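Local coordinates for protein 1,3,6,8-tetrahydroxynaphthalene synthase (Streptomyces coelicolor, PDB 1U0M) that condenses five malonyl-CoA units iteratively into a linear pentaketide and folds it, by Claisen and aldol closures, into 1,3,6,8-tetrahydroxynaphthalene for melanin and naphthoquinone biosynthesis, at residues A[249-252]-A[253-256]; A[270-273]-A[274-277]. All coordinates share one frame; numbering follows the deposited sequence.

Contact 1. Residues A[249-252]-A[253-256]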
# COMPACT_ATOMS: atom_id res chain seq x y z
N ALA A 249 -26.27 0.01 -7.98
CA ALA A 249 -26.62 -0.34 -9.36
C ALA A 249 -25.46 -0.98 -10.11
O ALA A 249 -25.67 -1.69 -11.10
CB ALA A 249 -27.11 0.90 -10.10
N THR A 250 -24.23 -0.73 -9.66
CA THR A 250 -23.04 -1.28 -10.31
C THR A 250 -22.98 -2.80 -10.17
O THR A 250 -22.11 -3.46 -10.75
CB THR A 250 -21.74 -0.67 -9.73
OG1 THR A 250 -21.56 -1.13 -8.38
CG2 THR A 250 -21.82 0.86 -9.74
N MET A 251 -23.91 -3.36 -9.39
CA MET A 251 -23.96 -4.79 -9.18
C MET A 251 -24.24 -5.52 -10.50
O MET A 251 -23.78 -6.64 -10.71
CB MET A 251 -25.06 -5.13 -8.16
CG MET A 251 -24.64 -6.14 -7.12
SD MET A 251 -23.37 -5.50 -6.01
CE MET A 251 -21.90 -6.24 -6.68
N GLU A 252 -24.99 -4.86 -11.38
CA GLU A 252 -25.33 -5.44 -12.67
C GLU A 252 -24.06 -5.70 -13.49
O GLU A 252 -23.82 -6.82 -13.94
CB GLU A 252 -26.30 -4.52 -13.43
CG GLU A 252 -26.76 -5.06 -14.79
CD GLU A 252 -27.85 -4.20 -15.43
OE1 GLU A 252 -28.94 -4.08 -14.83
OE2 GLU A 252 -27.61 -3.64 -16.52
N PRO A 253 -23.23 -4.67 -13.69
CA PRO A 253 -22.00 -4.84 -14.47
C PRO A 253 -20.97 -5.76 -13.82
O PRO A 253 -20.10 -6.31 -14.50
CB PRO A 253 -21.48 -3.41 -14.61
CG PRO A 253 -22.73 -2.59 -14.56
CD PRO A 253 -23.47 -3.24 -13.43
N LEU A 254 -21.05 -5.93 -12.51
CA LEU A 254 -20.09 -6.77 -11.79
C LEU A 254 -20.43 -8.25 -11.81
O LEU A 254 -19.53 -9.09 -11.81
CB LEU A 254 -19.96 -6.30 -10.34
CG LEU A 254 -19.17 -7.19 -9.37
CD1 LEU A 254 -17.77 -7.45 -9.90
CD2 LEU A 254 -19.09 -6.50 -8.03
N ALA A 255 -21.72 -8.56 -11.81
CA ALA A 255 -22.18 -9.95 -11.83
C ALA A 255 -21.44 -10.81 -12.85
O ALA A 255 -20.92 -11.88 -12.52
CB ALA A 255 -23.68 -9.99 -12.09
N PRO A 256 -21.38 -10.35 -14.12
CA PRO A 256 -20.70 -11.09 -15.19
C PRO A 256 -19.23 -11.36 -14.86
O PRO A 256 -18.71 -12.44 -15.14
CB PRO A 256 -20.86 -10.18 -16.40
CG PRO A 256 -22.17 -9.51 -16.14
CD PRO A 256 -22.06 -9.16 -14.67
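Leu254 N donates to Thr250 O at 3.2 Å and Ala255 N to Met251 O at 3.0 Å, two successive i to i+4 bonds near the beginning of helix 251-263. Neither is straight: the N-H...O angle is 138° at Leu254 and 148° at Ala255, and each donor is tilted from the plane of the carbonyl it meets. Leu254 N also reaches Met251 O in a weak i to i+3 bond, a mixture that suits a chain passing from 3-10 geometry at 249-250 into the helix. Just before the turn, Thr250 OG1 is hydrogen-bonded to Val247 O. Proline is readily accommodated at such a start, where the N-H groups need no acceptor in a preceding turn; Pro253, which lacks an N-H to donate, puts CD instead against Thr250 O at 3.0 Å, with Ala249 O 3.6 Å from the same CD. One turn on, Pro256 does the same, its CD lying 3.0 Å from Glu252 O; with no bond from Pro256 N to the turn before, the helix is kinked there. Among the side chains, Met251 bends at chi2 and chi3 and lies beside Leu254, both pointing the same way. Glu252 instead extends from the exposed side, its CG anti to the backbone N (chi1 -178°), and touches Phe291 of helix 281-291. The buried face of the turn is covered by other elements: Met251 packs on Ile284 and Leu288 of helix 281-291, and both Met251 and Leu254 touch Phe341 of strand 337-342.

Contact 2. Residues A[270-273]-A[274-277]; sequences SDLD and FYIV
From Leu272 to Tyr275 the backbone is largely extended, apart from a bend at Asp273 (psi -11°), after an irregular turn at Ser270 and Asp271 that places Ser270 near the end of the Tyr275 side chain. Tyr275 OH donates to Ser270 O at a modelled 2.4 Å; both atoms are crowded in the model, so that length is doubtful, and as modelled the oxygen lies in the ring plane at its edge. CG of Tyr275 stands anti to the carbonyl carbon (chi1 -83°), which sends the ring back along the loop. Leu272 crosses this side chain at about a right angle and meets it obliquely, with CB 3.2 Å from Tyr275 CE1. Replacing Leu272 by a glycine would probably leave CE1 of the Tyr275 ring without its apolar neighbour and let the loop shift against it. Phe274, still in the loop, packs on Leu324 of helix 315-326, and Ile276 pairs by backbone bonds with Leu337 and Ala339. The loop thus leads into strand 276-278, which lies at the edge of the mixed sheet of the thiolase fold within this chain, parallel to strand 337-342.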
# COMPACT_ATOMS: atom_id res chain seq x y z
N SER A 270 -22.71 -20.20 -10.83
CA SER A 270 -22.88 -19.53 -9.56
C SER A 270 -23.27 -20.63 -8.57
O SER A 270 -22.93 -20.57 -7.40
CB SER A 270 -23.99 -18.49 -9.66
OG SER A 270 -25.21 -19.07 -10.09
N ASP A 271 -23.98 -21.65 -9.08
CA ASP A 271 -24.46 -22.82 -8.31
C ASP A 271 -23.32 -23.40 -7.48
O ASP A 271 -22.73 -24.44 -7.80
CB ASP A 271 -25.05 -23.89 -9.25
CG ASP A 271 -25.61 -25.11 -8.50
OD1 ASP A 271 -25.76 -26.18 -9.13
OD2 ASP A 271 -25.93 -25.00 -7.30
N LEU A 272 -23.05 -22.67 -6.39
CA LEU A 272 -22.02 -22.96 -5.42
C LEU A 272 -22.62 -23.20 -4.03
O LEU A 272 -23.81 -22.99 -3.80
CB LEU A 272 -21.04 -21.77 -5.35
CG LEU A 272 -20.46 -21.32 -6.69
CD1 LEU A 272 -19.42 -20.26 -6.49
CD2 LEU A 272 -19.88 -22.51 -7.40
N ASP A 273 -21.75 -23.64 -3.13
CA ASP A 273 -22.09 -23.97 -1.74
C ASP A 273 -21.44 -22.96 -0.79
O ASP A 273 -21.75 -22.92 0.40
CB ASP A 273 -21.57 -25.37 -1.39
CG ASP A 273 -22.39 -26.48 -1.99
OD1 ASP A 273 -23.56 -26.64 -1.62
OD2 ASP A 273 -21.84 -27.23 -2.83
N PHE A 274 -20.53 -22.15 -1.33
CA PHE A 274 -19.79 -21.18 -0.54
C PHE A 274 -19.91 -19.74 -1.05
O PHE A 274 -19.63 -19.47 -2.22
CB PHE A 274 -18.32 -21.57 -0.56
CG PHE A 274 -17.71 -21.77 0.78
CD1 PHE A 274 -18.37 -22.52 1.75
CD2 PHE A 274 -16.45 -21.26 1.06
CE1 PHE A 274 -17.78 -22.76 2.98
CE2 PHE A 274 -15.85 -21.49 2.28
CZ PHE A 274 -16.51 -22.24 3.25
N TYR A 275 -20.32 -18.83 -0.18
CA TYR A 275 -20.45 -17.42 -0.57
C TYR A 275 -20.09 -16.46 0.56
O TYR A 275 -20.89 -16.21 1.46
CB TYR A 275 -21.86 -17.12 -1.06
CG TYR A 275 -22.09 -17.46 -2.51
CD1 TYR A 275 -22.30 -18.78 -2.92
CD2 TYR A 275 -22.11 -16.47 -3.49
CE1 TYR A 275 -22.52 -19.10 -4.27
CE2 TYR A 275 -22.32 -16.77 -4.83
CZ TYR A 275 -22.53 -18.09 -5.22
OH TYR A 275 -22.77 -18.37 -6.54
N ILE A 276 -18.88 -15.92 0.49
CA ILE A 276 -18.39 -14.97 1.49
C ILE A 276 -17.93 -13.71 0.75
O ILE A 276 -16.74 -13.52 0.50
CB ILE A 276 -17.20 -15.56 2.28
CG1 ILE A 276 -17.63 -16.84 2.99
CG2 ILE A 276 -16.69 -14.55 3.29
CD1 ILE A 276 -18.73 -16.65 4.02
N VAL A 277 -18.89 -12.85 0.41
CA VAL A 277 -18.59 -11.62 -0.30
C VAL A 277 -18.89 -10.38 0.53
O VAL A 277 -19.84 -10.36 1.30
CB VAL A 277 -19.41 -11.53 -1.60
CG1 VAL A 277 -19.40 -12.86 -2.31
CG2 VAL A 277 -20.82 -11.09 -1.30

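Contacts 1 and 2 flank the remainder of helix 251-263 and the loop after it, in the C-terminal chalcone/stilbene synthase region: 249-256 runs from a 3-10 segment into helix 251-263, while the loop that follows the helix passes through residues 270-277 into strand 276-278. They follow in series along the chain, with centres 16 Å apart and nearest atoms about 7 Å apart, so they do not touch. Strand 337-342 is their common neighbour, presenting Phe341 to contact 1 and Leu337 to contact 2. Their relation to catalysis differs. The Leu254 side chain is about 11 Å from that of Cys146, the probable active-site cysteine, whereas contact 2 lies away from it.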